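Local coordinates for protein guanine deaminase (Escherichia coli, PDB 6OHB) that catalyses the zinc-dependent hydrolytic deamination of guanine to xanthine and ammonia in purine degradation, at residues 7-12 with 65-70; 20-25 with 314-319; 218-223 with 263-268; 397-402 with 417-422. One frame throughout, in Å; residues are numbered along the deposited sequence.

Contact 1: residues 7-12 with 65-70; sequences TLKAVR and RVRDYR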
loop_
_atom_site.group_PDB
_atom_site.type_symbol
_atom_site.label_atom_id
_atom_site.label_comp_id
_atom_site.label_asym_id
_atom_site.label_seq_id
_atom_site.Cartn_x
_atom_site.Cartn_y
_atom_site.Cartn_z
ATOM N N THR A 7 -23.585 30.149 18.860
ATOM C CA THR A 7 -22.484 29.945 19.788
ATOM C C THR A 7 -21.209 29.548 19.050
ATOM O O THR A 7 -21.240 29.104 17.901
ATOM C CB THR A 7 -22.842 28.860 20.806
ATOM O OG1 THR A 7 -21.731 28.638 21.683
ATOM C CG2 THR A 7 -23.184 27.573 20.072
ATOM N N LEU A 8 -20.086 29.679 19.750
ATOM C CA LEU A 8 -18.757 29.448 19.203
ATOM C C LEU A 8 -18.198 28.094 19.644
ATOM O O LEU A 8 -18.593 27.533 20.671
ATOM C CB LEU A 8 -17.811 30.566 19.650
ATOM C CG LEU A 8 -16.850 31.216 18.657
ATOM C CD1 LEU A 8 -17.466 31.313 17.278
ATOM C CD2 LEU A 8 -16.469 32.603 19.153
ATOM N N LYS A 9 -17.269 27.570 18.839
ATOM C CA LYS A 9 -16.405 26.460 19.229
ATOM C C LYS A 9 -14.964 26.860 18.959
ATOM O O LYS A 9 -14.683 27.537 17.966
ATOM C CB LYS A 9 -16.720 25.159 18.471
ATOM C CG LYS A 9 -18.097 24.585 18.732
ATOM C CD LYS A 9 -18.258 23.224 18.062
ATOM C CE LYS A 9 -19.726 22.857 17.906
ATOM N NZ LYS A 9 -19.909 21.459 17.433
ATOM N N ALA A 10 -14.054 26.426 19.832
ATOM C CA ALA A 10 -12.637 26.756 19.738
ATOM C C ALA A 10 -11.811 25.483 19.630
ATOM O O ALA A 10 -11.940 24.583 20.467
ATOM C CB ALA A 10 -12.182 27.570 20.953
ATOM N N VAL A 11 -10.947 25.420 18.619
ATOM C CA VAL A 11 -10.094 24.266 18.366
ATOM C C VAL A 11 -8.653 24.755 18.286
ATOM O O VAL A 11 -8.327 25.604 17.450
ATOM C CB VAL A 11 -10.483 23.531 17.071
ATOM C CG1 VAL A 11 -9.469 22.446 16.758
ATOM C CG2 VAL A 11 -11.890 22.945 17.179
ATOM N N ARG A 12 -7.788 24.208 19.130
ATOM C CA ARG A 12 -6.395 24.622 19.187
ATOM C C ARG A 12 -5.480 23.512 18.675
ATOM O O ARG A 12 -5.739 22.325 18.904
ATOM C CB ARG A 12 -6.016 24.997 20.620
ATOM C CG ARG A 12 -4.636 25.586 20.739
ATOM C CD ARG A 12 -4.288 25.917 22.172
ATOM N NE ARG A 12 -2.954 26.495 22.247
ATOM C CZ ARG A 12 -2.412 26.962 23.363
ATOM N NH1 ARG A 12 -3.097 26.921 24.500
ATOM N NH2 ARG A 12 -1.187 27.474 23.341
ATOM N N ARG A 65 -15.039 25.825 26.612
ATOM C CA ARG A 65 -13.686 25.319 26.762
ATOM C C ARG A 65 -13.146 24.915 25.393
ATOM O O ARG A 65 -13.874 24.367 24.557
ATOM C CB ARG A 65 -13.652 24.171 27.768
ATOM C CG ARG A 65 -13.964 24.691 29.178
ATOM C CD ARG A 65 -13.459 23.793 30.292
ATOM N NE ARG A 65 -12.008 23.611 30.274
ATOM C CZ ARG A 65 -11.133 24.448 30.825
ATOM N NH1 ARG A 65 -11.551 25.549 31.437
ATOM N NH2 ARG A 65 -9.834 24.183 30.758
ATOM N N VAL A 66 -11.873 25.213 25.159
ATOM C CA VAL A 66 -11.254 24.948 23.866
ATOM C C VAL A 66 -10.883 23.474 23.774
ATOM O O VAL A 66 -10.471 22.854 24.761
ATOM C CB VAL A 66 -10.023 25.855 23.665
ATOM C CG1 VAL A 66 -9.076 25.731 24.840
ATOM C CG2 VAL A 66 -9.306 25.521 22.362
ATOM N N ARG A 67 -11.109 22.889 22.597
ATOM C CA ARG A 67 -10.672 21.527 22.302
ATOM C C ARG A 67 -9.186 21.578 21.971
ATOM O O ARG A 67 -8.790 22.165 20.959
ATOM C CB ARG A 67 -11.479 20.938 21.150
ATOM C CG ARG A 67 -12.965 20.854 21.437
ATOM C CD ARG A 67 -13.751 21.716 20.465
ATOM N NE ARG A 67 -15.122 21.946 20.915
ATOM C CZ ARG A 67 -16.123 21.090 20.734
ATOM N NH1 ARG A 67 -15.913 19.933 20.113
ATOM N NH2 ARG A 67 -17.337 21.391 21.177
ATOM N N ASP A 68 -8.362 20.992 22.837
ATOM C CA ASP A 68 -6.906 21.116 22.772
ATOM C C ASP A 68 -6.337 19.891 22.053
ATOM O O ASP A 68 -6.199 18.817 22.644
ATOM C CB ASP A 68 -6.343 21.267 24.182
ATOM C CG ASP A 68 -4.857 21.560 24.196
ATOM O OD1 ASP A 68 -4.264 21.698 23.104
ATOM O OD2 ASP A 68 -4.277 21.632 25.303
ATOM N N TYR A 69 -6.006 20.051 20.771
ATOM C CA TYR A 69 -5.412 18.982 19.978
ATOM C C TYR A 69 -3.923 19.212 19.733
ATOM O O TYR A 69 -3.390 18.808 18.696
ATOM C CB TYR A 69 -6.145 18.833 18.645
ATOM C CG TYR A 69 -7.594 18.434 18.778
ATOM C CD1 TYR A 69 -7.963 17.289 19.481
ATOM C CD2 TYR A 69 -8.602 19.198 18.197
ATOM C CE1 TYR A 69 -9.300 16.916 19.603
ATOM C CE2 TYR A 69 -9.941 18.835 18.314
ATOM C CZ TYR A 69 -10.281 17.693 19.017
ATOM O OH TYR A 69 -11.605 17.333 19.136
ATOM N N ARG A 70 -3.240 19.857 20.678
ATOM C CA ARG A 70 -1.812 20.095 20.527
ATOM C C ARG A 70 -1.056 18.776 20.527
ATOM O O ARG A 70 -1.364 17.864 21.296
ATOM C CB ARG A 70 -1.303 21.021 21.634
ATOM C CG ARG A 70 -1.668 22.483 21.379
ATOM C CD ARG A 70 -1.200 23.397 22.496
ATOM N NE ARG A 70 -1.871 23.111 23.760
ATOM C CZ ARG A 70 -1.553 23.678 24.918
ATOM N NH1 ARG A 70 -0.576 24.572 24.971
ATOM N NH2 ARG A 70 -2.214 23.356 26.021
HETATM O O HOH W 1 -15.094 24.744 21.954
#

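Contact 2: residues 20-25 with 314-319; sequences RTIDNP and KAWQKK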
loop_
_atom_site.group_PDB
_atom_site.type_symbol
_atom_site.label_atom_id
_atom_site.label_comp_id
_atom_site.label_asym_id
_atom_site.label_seq_id
_atom_site.Cartn_x
_atom_site.Cartn_y
_atom_site.Cartn_z
ATOM N N ARG A 20 -4.905 29.010 -1.519
ATOM C CA ARG A 20 -5.531 29.379 -2.781
ATOM C C ARG A 20 -5.236 28.300 -3.810
ATOM O O ARG A 20 -4.282 27.531 -3.674
ATOM C CB ARG A 20 -5.039 30.739 -3.288
ATOM C CG ARG A 20 -3.612 30.703 -3.788
ATOM C CD ARG A 20 -3.094 32.068 -4.192
ATOM N NE ARG A 20 -1.819 31.927 -4.886
ATOM C CZ ARG A 20 -0.641 31.875 -4.271
ATOM N NH1 ARG A 20 -0.576 31.963 -2.948
ATOM N NH2 ARG A 20 0.473 31.732 -4.979
ATOM N N THR A 21 -6.074 28.251 -4.842
ATOM C CA THR A 21 -5.842 27.340 -5.948
ATOM C C THR A 21 -4.738 27.883 -6.845
ATOM O O THR A 21 -4.576 29.092 -7.009
ATOM C CB THR A 21 -7.121 27.122 -6.765
ATOM O OG1 THR A 21 -7.601 28.378 -7.257
ATOM C CG2 THR A 21 -8.206 26.484 -5.906
ATOM N N ILE A 22 -3.961 26.968 -7.410
ATOM C CA ILE A 22 -2.869 27.328 -8.309
ATOM C C ILE A 22 -3.136 26.638 -9.643
ATOM O O ILE A 22 -4.140 25.929 -9.781
ATOM C CB ILE A 22 -1.510 26.934 -7.701
ATOM C CG1 ILE A 22 -1.600 25.562 -7.025
ATOM C CG2 ILE A 22 -1.074 27.969 -6.660
ATOM C CD1 ILE A 22 -1.473 24.369 -7.970
ATOM N N ASP A 23 -2.269 26.842 -10.637
ATOM C CA ASP A 23 -2.349 26.061 -11.863
ATOM C C ASP A 23 -1.052 25.327 -12.208
ATOM O O ASP A 23 -1.041 24.535 -13.159
ATOM C CB ASP A 23 -2.797 26.941 -13.059
ATOM C CG ASP A 23 -1.980 28.202 -13.238
ATOM O OD1 ASP A 23 -1.360 28.672 -12.263
ATOM O OD2 ASP A 23 -1.974 28.749 -14.368
ATOM N N ASN A 24 0.032 25.547 -11.461
ATOM C CA ASN A 24 1.222 24.736 -11.592
ATOM C C ASN A 24 1.584 24.201 -10.213
ATOM O O ASN A 24 1.552 24.959 -9.229
ATOM C CB ASN A 24 2.396 25.540 -12.176
ATOM C CG ASN A 24 2.698 25.179 -13.612
ATOM O OD1 ASN A 24 3.241 24.113 -13.898
ATOM N ND2 ASN A 24 2.332 26.070 -14.533
ATOM N N PRO A 25 1.911 22.911 -10.092
ATOM C CA PRO A 25 2.259 22.362 -8.768
ATOM C C PRO A 25 3.470 23.026 -8.140
ATOM O O PRO A 25 3.697 22.854 -6.935
ATOM C CB PRO A 25 2.529 20.873 -9.053
ATOM C CG PRO A 25 2.821 20.811 -10.524
ATOM C CD PRO A 25 2.038 21.912 -11.165
ATOM N N LYS A 314 0.959 15.398 -18.038
ATOM C CA LYS A 314 0.229 15.964 -19.167
ATOM C C LYS A 314 -1.041 16.654 -18.698
ATOM O O LYS A 314 -1.495 17.613 -19.331
ATOM C CB LYS A 314 -0.104 14.875 -20.193
ATOM N N ALA A 315 -1.614 16.199 -17.584
ATOM C CA ALA A 315 -2.776 16.883 -17.034
ATOM C C ALA A 315 -2.417 18.288 -16.561
ATOM O O ALA A 315 -3.167 19.240 -16.806
ATOM C CB ALA A 315 -3.370 16.064 -15.888
ATOM N N TRP A 316 -1.270 18.440 -15.894
ATOM C CA TRP A 316 -0.825 19.776 -15.504
ATOM C C TRP A 316 -0.493 20.626 -16.726
ATOM O O TRP A 316 -0.840 21.813 -16.774
ATOM C CB TRP A 316 0.384 19.688 -14.574
ATOM C CG TRP A 316 0.063 19.317 -13.150
ATOM C CD1 TRP A 316 0.427 18.171 -12.502
ATOM C CD2 TRP A 316 -0.663 20.104 -12.192
ATOM N NE1 TRP A 316 -0.029 18.194 -11.207
ATOM C CE2 TRP A 316 -0.700 19.368 -10.989
ATOM C CE3 TRP A 316 -1.284 21.360 -12.233
ATOM C CZ2 TRP A 316 -1.335 19.843 -9.840
ATOM C CZ3 TRP A 316 -1.912 21.829 -11.091
ATOM C CH2 TRP A 316 -1.933 21.072 -9.911
ATOM N N GLN A 317 0.184 20.038 -17.720
ATOM C CA GLN A 317 0.547 20.794 -18.918
ATOM C C GLN A 317 -0.693 21.245 -19.678
ATOM O O GLN A 317 -0.768 22.396 -20.128
ATOM C CB GLN A 317 1.453 19.954 -19.820
ATOM N N LYS A 318 -1.679 20.359 -19.823
ATOM C CA LYS A 318 -2.932 20.700 -20.487
ATOM C C LYS A 318 -3.878 21.498 -19.593
ATOM O O LYS A 318 -4.988 21.817 -20.032
ATOM C CB LYS A 318 -3.636 19.429 -20.985
ATOM C CG LYS A 318 -2.793 18.544 -21.908
ATOM C CD LYS A 318 -2.526 19.197 -23.255
ATOM N N LYS A 319 -3.479 21.797 -18.352
ATOM C CA LYS A 319 -4.272 22.607 -17.423
ATOM C C LYS A 319 -5.671 22.029 -17.194
ATOM O O LYS A 319 -6.660 22.761 -17.174
ATOM C CB LYS A 319 -4.368 24.062 -17.896
ATOM C CG LYS A 319 -3.030 24.732 -18.198
ATOM C CD LYS A 319 -3.039 26.202 -17.789
ATOM C CE LYS A 319 -1.637 26.802 -17.807
ATOM N NZ LYS A 319 -0.784 26.290 -16.693
#

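Contact 3: residues 218-223 with 263-268; sequences QMAMAQ and HQYGLT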
loop_
_atom_site.group_PDB
_atom_site.type_symbol
_atom_site.label_atom_id
_atom_site.label_comp_id
_atom_site.label_asym_id
_atom_site.label_seq_id
_atom_site.Cartn_x
_atom_site.Cartn_y
_atom_site.Cartn_z
ATOM N N GLN A 218 -30.698 6.535 -23.712
ATOM C CA GLN A 218 -30.355 6.899 -22.342
ATOM C C GLN A 218 -29.349 8.044 -22.301
ATOM O O GLN A 218 -29.424 8.909 -21.420
ATOM C CB GLN A 218 -29.817 5.683 -21.595
ATOM C CG GLN A 218 -29.664 5.917 -20.107
ATOM C CD GLN A 218 -29.383 4.642 -19.351
ATOM O OE1 GLN A 218 -28.282 4.093 -19.431
ATOM N NE2 GLN A 218 -30.374 4.164 -18.606
ATOM N N MET A 219 -28.389 8.061 -23.230
ATOM C CA MET A 219 -27.464 9.188 -23.300
ATOM C C MET A 219 -28.216 10.484 -23.578
ATOM O O MET A 219 -27.896 11.536 -23.004
ATOM C CB MET A 219 -26.395 8.934 -24.365
ATOM C CG MET A 219 -25.422 7.797 -24.038
ATOM S SD MET A 219 -24.280 8.095 -22.656
ATOM C CE MET A 219 -23.370 9.525 -23.239
ATOM N N ALA A 220 -29.241 10.423 -24.438
ATOM C CA ALA A 220 -30.068 11.604 -24.682
ATOM C C ALA A 220 -30.836 12.017 -23.431
ATOM O O ALA A 220 -30.983 13.214 -23.154
ATOM C CB ALA A 220 -31.032 11.346 -25.842
ATOM N N MET A 221 -31.323 11.043 -22.654
ATOM C CA MET A 221 -32.011 11.381 -21.406
ATOM C C MET A 221 -31.064 12.047 -20.407
ATOM O O MET A 221 -31.451 12.990 -19.706
ATOM C CB MET A 221 -32.648 10.133 -20.792
ATOM C CG MET A 221 -33.830 9.581 -21.576
ATOM S SD MET A 221 -35.114 10.810 -21.888
ATOM C CE MET A 221 -36.586 9.936 -21.363
ATOM N N ALA A 222 -29.819 11.573 -20.328
ATOM C CA ALA A 222 -28.843 12.211 -19.447
ATOM C C ALA A 222 -28.543 13.637 -19.897
ATOM O O ALA A 222 -28.441 14.553 -19.067
ATOM C CB ALA A 222 -27.557 11.390 -19.395
ATOM N N GLN A 223 -28.383 13.837 -21.210
ATOM C CA GLN A 223 -28.217 15.182 -21.753
ATOM C C GLN A 223 -29.390 16.075 -21.370
ATOM O O GLN A 223 -29.204 17.236 -20.976
ATOM C CB GLN A 223 -28.077 15.105 -23.272
ATOM C CG GLN A 223 -28.108 16.446 -23.987
ATOM C CD GLN A 223 -27.780 16.322 -25.463
ATOM O OE1 GLN A 223 -28.112 15.322 -26.102
ATOM N NE2 GLN A 223 -27.117 17.333 -26.012
ATOM N N HIS A 263 -19.171 14.281 -25.080
ATOM C CA HIS A 263 -19.163 15.681 -25.497
ATOM C C HIS A 263 -20.345 16.008 -26.402
ATOM O O HIS A 263 -20.977 17.059 -26.243
ATOM C CB HIS A 263 -17.840 16.007 -26.192
ATOM C CG HIS A 263 -17.714 17.434 -26.626
ATOM N ND1 HIS A 263 -17.625 18.480 -25.731
ATOM C CD2 HIS A 263 -17.647 17.990 -27.859
ATOM C CE1 HIS A 263 -17.516 19.616 -26.395
ATOM N NE2 HIS A 263 -17.527 19.347 -27.687
ATOM N N GLN A 264 -20.651 15.130 -27.367
ATOM C CA GLN A 264 -21.754 15.396 -28.288
ATOM C C GLN A 264 -23.097 15.372 -27.572
ATOM O O GLN A 264 -24.038 16.046 -28.004
ATOM C CB GLN A 264 -21.755 14.387 -29.439
ATOM C CG GLN A 264 -20.573 14.507 -30.400
ATOM C CD GLN A 264 -20.326 15.928 -30.882
ATOM O OE1 GLN A 264 -21.259 16.652 -31.236
ATOM N NE2 GLN A 264 -19.059 16.331 -30.902
ATOM N N TYR A 265 -23.214 14.601 -26.491
ATOM C CA TYR A 265 -24.407 14.615 -25.660
ATOM C C TYR A 265 -24.345 15.686 -24.571
ATOM O O TYR A 265 -25.072 15.587 -23.575
ATOM C CB TYR A 265 -24.635 13.234 -25.038
ATOM C CG TYR A 265 -25.176 12.209 -26.012
ATOM C CD1 TYR A 265 -26.484 12.282 -26.477
ATOM C CD2 TYR A 265 -24.376 11.169 -26.468
ATOM C CE1 TYR A 265 -26.979 11.349 -27.369
ATOM C CE2 TYR A 265 -24.862 10.230 -27.362
ATOM C CZ TYR A 265 -26.164 10.325 -27.809
ATOM O OH TYR A 265 -26.646 9.388 -28.697
ATOM N N GLY A 266 -23.493 16.694 -24.738
ATOM C CA GLY A 266 -23.431 17.825 -23.817
ATOM C C GLY A 266 -23.184 17.465 -22.367
ATOM O O GLY A 266 -23.750 18.102 -21.469
ATOM N N LEU A 267 -22.344 16.460 -22.112
ATOM C CA LEU A 267 -22.033 16.036 -20.752
ATOM C C LEU A 267 -20.608 16.385 -20.346
ATOM O O LEU A 267 -20.127 15.899 -19.317
ATOM C CB LEU A 267 -22.264 14.532 -20.593
ATOM C CG LEU A 267 -23.699 14.029 -20.743
ATOM C CD1 LEU A 267 -23.713 12.507 -20.813
ATOM C CD2 LEU A 267 -24.554 14.520 -19.595
ATOM N N THR A 268 -19.926 17.217 -21.122
ATOM C CA THR A 268 -18.660 17.799 -20.711
ATOM C C THR A 268 -18.910 19.224 -20.230
ATOM O O THR A 268 -19.929 19.839 -20.550
ATOM C CB THR A 268 -17.654 17.797 -21.862
ATOM O OG1 THR A 268 -18.129 18.649 -22.913
ATOM C CG2 THR A 268 -17.466 16.384 -22.400
#

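Contact 4: residues 397-402 with 417-422; sequences PLQQLR and MTLGDD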
loop_
_atom_site.group_PDB
_atom_site.type_symbol
_atom_site.label_atom_id
_atom_site.label_comp_id
_atom_site.label_asym_id
_atom_site.label_seq_id
_atom_site.Cartn_x
_atom_site.Cartn_y
_atom_site.Cartn_z
ATOM N N PRO A 397 4.707 3.306 16.303
ATOM C CA PRO A 397 6.131 3.504 16.646
ATOM C C PRO A 397 7.009 3.829 15.444
ATOM O O PRO A 397 7.874 4.708 15.536
ATOM C CB PRO A 397 6.512 2.167 17.298
ATOM C CG PRO A 397 5.228 1.685 17.902
ATOM C CD PRO A 397 4.144 2.101 16.942
ATOM N N LEU A 398 6.807 3.144 14.314
ATOM C CA LEU A 398 7.592 3.446 13.119
ATOM C C LEU A 398 7.292 4.848 12.604
ATOM O O LEU A 398 8.204 5.566 12.172
ATOM C CB LEU A 398 7.322 2.409 12.034
ATOM C CG LEU A 398 8.113 2.544 10.729
ATOM C CD1 LEU A 398 9.596 2.344 10.978
ATOM C CD2 LEU A 398 7.607 1.545 9.700
ATOM N N GLN A 399 6.016 5.244 12.621
ATOM C CA GLN A 399 5.666 6.604 12.226
ATOM C C GLN A 399 6.324 7.614 13.147
ATOM O O GLN A 399 6.843 8.634 12.688
ATOM C CB GLN A 399 4.152 6.802 12.237
ATOM C CG GLN A 399 3.493 6.665 10.884
ATOM C CD GLN A 399 1.978 6.754 10.971
ATOM O OE1 GLN A 399 1.321 5.843 11.476
ATOM N NE2 GLN A 399 1.418 7.861 10.482
ATOM N N GLN A 400 6.310 7.352 14.453
ATOM C CA GLN A 400 6.939 8.273 15.389
ATOM C C GLN A 400 8.425 8.415 15.085
ATOM O O GLN A 400 8.961 9.530 15.053
ATOM C CB GLN A 400 6.726 7.784 16.820
ATOM C CG GLN A 400 7.590 8.485 17.858
ATOM C CD GLN A 400 6.940 9.742 18.393
ATOM O OE1 GLN A 400 5.822 9.707 18.909
ATOM N NE2 GLN A 400 7.641 10.860 18.285
ATOM N N LEU A 401 9.104 7.292 14.837
ATOM C CA LEU A 401 10.541 7.349 14.579
ATOM C C LEU A 401 10.846 8.131 13.300
ATOM O O LEU A 401 11.700 9.033 13.296
ATOM C CB LEU A 401 11.108 5.927 14.521
ATOM C CG LEU A 401 12.490 5.692 13.911
ATOM C CD1 LEU A 401 13.575 6.032 14.919
ATOM C CD2 LEU A 401 12.629 4.243 13.478
ATOM N N ARG A 402 10.131 7.828 12.208
ATOM C CA ARG A 402 10.405 8.512 10.946
ATOM C C ARG A 402 9.969 9.974 10.987
ATOM O O ARG A 402 10.534 10.808 10.266
ATOM C CB ARG A 402 9.722 7.788 9.786
ATOM C CG ARG A 402 10.178 6.350 9.598
ATOM C CD ARG A 402 9.915 5.852 8.185
ATOM N NE ARG A 402 10.739 4.689 7.858
ATOM C CZ ARG A 402 10.888 4.198 6.631
ATOM N NH1 ARG A 402 10.273 4.774 5.609
ATOM N NH2 ARG A 402 11.661 3.139 6.425
ATOM N N MET A 417 2.164 10.313 4.334
ATOM C CA MET A 417 1.619 9.745 3.104
ATOM C C MET A 417 2.013 8.284 2.942
ATOM O O MET A 417 1.203 7.457 2.507
ATOM C CB MET A 417 2.107 10.552 1.906
ATOM C CG MET A 417 1.494 10.158 0.585
ATOM S SD MET A 417 2.353 10.959 -0.784
ATOM C CE MET A 417 3.881 10.023 -0.789
ATOM N N THR A 418 3.249 7.943 3.281
ATOM C CA THR A 418 3.726 6.598 3.001
ATOM C C THR A 418 3.399 5.617 4.115
ATOM O O THR A 418 3.291 4.414 3.850
ATOM C CB THR A 418 5.238 6.602 2.755
ATOM O OG1 THR A 418 5.917 7.137 3.899
ATOM C CG2 THR A 418 5.575 7.434 1.518
ATOM N N LEU A 419 3.232 6.092 5.350
ATOM C CA LEU A 419 2.983 5.204 6.477
ATOM C C LEU A 419 1.599 5.363 7.076
ATOM O O LEU A 419 1.243 4.601 7.982
ATOM C CB LEU A 419 4.026 5.441 7.572
ATOM C CG LEU A 419 5.273 4.567 7.586
ATOM C CD1 LEU A 419 5.806 4.357 6.175
ATOM C CD2 LEU A 419 6.315 5.231 8.468
ATOM N N GLY A 420 0.810 6.319 6.600
ATOM C CA GLY A 420 -0.449 6.647 7.241
ATOM C C GLY A 420 -1.576 5.736 6.786
ATOM O O GLY A 420 -1.648 5.342 5.626
ATOM N N ASP A 421 -2.455 5.414 7.725
ATOM C CA ASP A 421 -3.694 4.704 7.440
ATOM C C ASP A 421 -4.764 5.292 8.352
ATOM O O ASP A 421 -4.619 6.401 8.880
ATOM C CB ASP A 421 -3.492 3.183 7.605
ATOM C CG ASP A 421 -2.859 2.805 8.942
ATOM O OD1 ASP A 421 -3.349 3.257 9.999
ATOM O OD2 ASP A 421 -1.869 2.043 8.937
ATOM N N ASP A 422 -5.850 4.546 8.566
ATOM C CA ASP A 422 -6.943 5.047 9.397
ATOM C C ASP A 422 -6.507 5.334 10.833
ATOM O O ASP A 422 -7.155 6.137 11.514
ATOM C CB ASP A 422 -8.129 4.078 9.365
ATOM C CG ASP A 422 -7.727 2.638 9.615
ATOM O OD1 ASP A 422 -6.983 2.069 8.787
ATOM O OD2 ASP A 422 -8.178 2.070 10.631
#

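Contact 1: residues 7-12 with 65-70
Arg12 has CG anti to the backbone N (chi1 -173°), and its chain runs extended to NE. Arg70 starts with CG anti to the carbonyl carbon and bends at chi3 (-65°). The two guanidinium groups therefore meet flat, centres 3.7 Å apart and planes 19° apart. Both are cationic, and Asp68 and Asp37 probably offset the repulsion. Arg70 grips Asp68 side-on: Arg70 NE donates to the syn lone pair of Asp68 OD1, and Arg70 NH2 forms a salt bridge to Asp68 OD2 at 2.8 Å. Asp68 OD1 also accepts from Arg70 N, an Asx turn. Arg12 NE has its own salt bridge to Asp37, and Trp53 adds a cation-pi contact. An alanine at Arg12 would lose the stacked group and probably leave Arg70 less firmly placed.

The backbones pair as parallel strands. Arg67 N donates to Ala10 O at 2.8 Å, Arg12 N to Arg67 O at 2.9 Å, nearly straight, and Tyr69 N to Arg12 O. Water 1 links Ala10 N, Arg65 O and Arg67 NE. Val11 CG1 meets the edge of the Tyr69 ring, 3.7 Å from CD2, while Val66 CG2 packs on Ala10 CB. In the small mixed sheet, strand 8-12 lies between 67-70 and 38-43. Val11 and Tyr69 also touch strand 388-391, and Tyr69 reaches strand 425-430.

Contact 2: residues 20-25 with 314-319
A Schellman motif ends helix 312-317 of this amidohydrolase, whose catalytic domain is a TIM barrel. The contact joins that helix end to the loop between strands 14-18 and 32-35. Lys319 has positive phi (56°) and follows the last helical turn. Lys318 N still makes an ordinary helix bond to Lys314 O; Lys319 N, in the motif, makes a weak bond to Trp316 O.

Trp316 carries the contact. Its CG is anti to the carbonyl carbon (chi1 -77°), and the indole reaches out to the loop. Pro25 meets it tip to tip. Pro25 CD lies over one face, 3.6 Å from the centroid of the six-membered ring of Trp316 and 20° off the ring normal. This is a CH-pi contact. Pro25 CG lies 3.8 Å from CE2 of Trp316. The loop backbone approaches the ring differently: Asp23 O sits at the indole edge, near its plane, 3.3 Å from Trp316 CE3. Ile22 CD1 touches Trp316 CH2 at 3.9 Å. The indole NE1 donates to Glu358, and Pro25 packs on the same residue. The ring is thus tied to helix 356-363 as well as to the loop. An alanine at Trp316 would remove the surface under Pro25 and the bond to Glu358, and would probably loosen the loop against the helix end.

The charged pair is more exposed than the indole. Asp23 and Lys319 run side by side and point the same way. The Lys319 chain bends at chi2 and chi4, which brings NZ to 3.6 Å from Asp23 OD2, a salt bridge.

Contact 3: residues 218-223 with 263-268
Met219 lies on helix 216-228 with its CB directed at the other segment. That CB sits over the centre of the Tyr265 ring, 3.5 Å from the centroid and 8° off the normal, a CH-pi contact. CG is anti to the carbonyl carbon (chi1 -67°) and passes the ring near CE2. SD follows at 5.5 Å from the Tyr265 ring centroid, an oblique Met-aromatic contact. Bends at chi2 and chi3 turn the chain back, so Met219 CE reaches both Tyr265 CD2, at 3.8 Å, and Leu267 CD1, at 3.9 Å. The methionine thus touches the ring at both ends of its chain.

Gln223, one turn on, takes the ring from another side. Its CG is anti to the backbone N and its chain is extended. The amide plane stands 81° from the ring, and Gln223 OE1 meets the ring edge, 3.5 Å from Tyr265 CD1. Gln223 CB lies 3.1 Å from Tyr265 O, so the helix also packs on backbone. Leu267 completes the apolar patch with Ala222, CD1 to CB at 4.2 Å.

Gly266 has positive phi and is the C-prime residue of the Schellman motif that closes helix 258-264. The contact therefore joins the flank of helix 216-228 to the C-terminal end of helix 258-264. Met219 also touches Tyr262 of that helix, and Ala222 packs on Met169 of strand 164-169.

Contact 4: residues 397-402 with 417-422
Apolar contacts carry this pairing, and Leu419 is at their centre. Its CD2 lies 3.9 Å from CG of Leu398, whose CG is anti to the backbone N (chi1 -177°). The two leucines cross at about a right angle. On the Gln399 side, Leu419 CB meets CG of Gln399 at 3.6 Å, the chains sliding past each other in opposite directions. The aliphatic part of Arg402 crosses at about a right angle too, with Arg402 CD 3.7 Å from Leu419 CD2. Leu419 itself also packs on Thr332 of the second subunit.

The polar ends go to other partners. Gln399 is extended beyond CG, so its amide passes Leu419 and reaches the turn, with NE2 3.9 Å from Gly420 CA. NE2 of Gln399 donates to Ser424. Arg402 NE donates to Ser88 O of the second subunit. Just beyond the contact, Asp422 forms salt bridges to Arg132 of its own chain and to Arg423 of the second subunit.

The chemistry is divided by position along each chain. Methylene and methyl groups join the start of helix 397-404 to the end of helix 409-419, while the polar tips bond outside the pair, Gln399 to Ser424 of its own chain and Arg402 to the second subunit.

In the fold
The four contacts do not touch one another. Contacts 1 and 3 lie on opposite sides of the chain's centre, their own centres about 48 Å apart. Contact 1 belongs to the small sheet outside the barrel. Contact 2 ties a loop near the N-terminus to the family's catalytic domain. Contact 3 is nested in the chain between the segments of contact 2, and the nearest atoms of the two contacts are about 13 Å apart. Contact 4 is the one that reaches the second subunit. The zinc site of His82, His84, His237 and Asp327 is part of none of them. Contact 3 comes nearest the probable substrate pocket: the Met219 side chain is about 8 Å from that of Phe210.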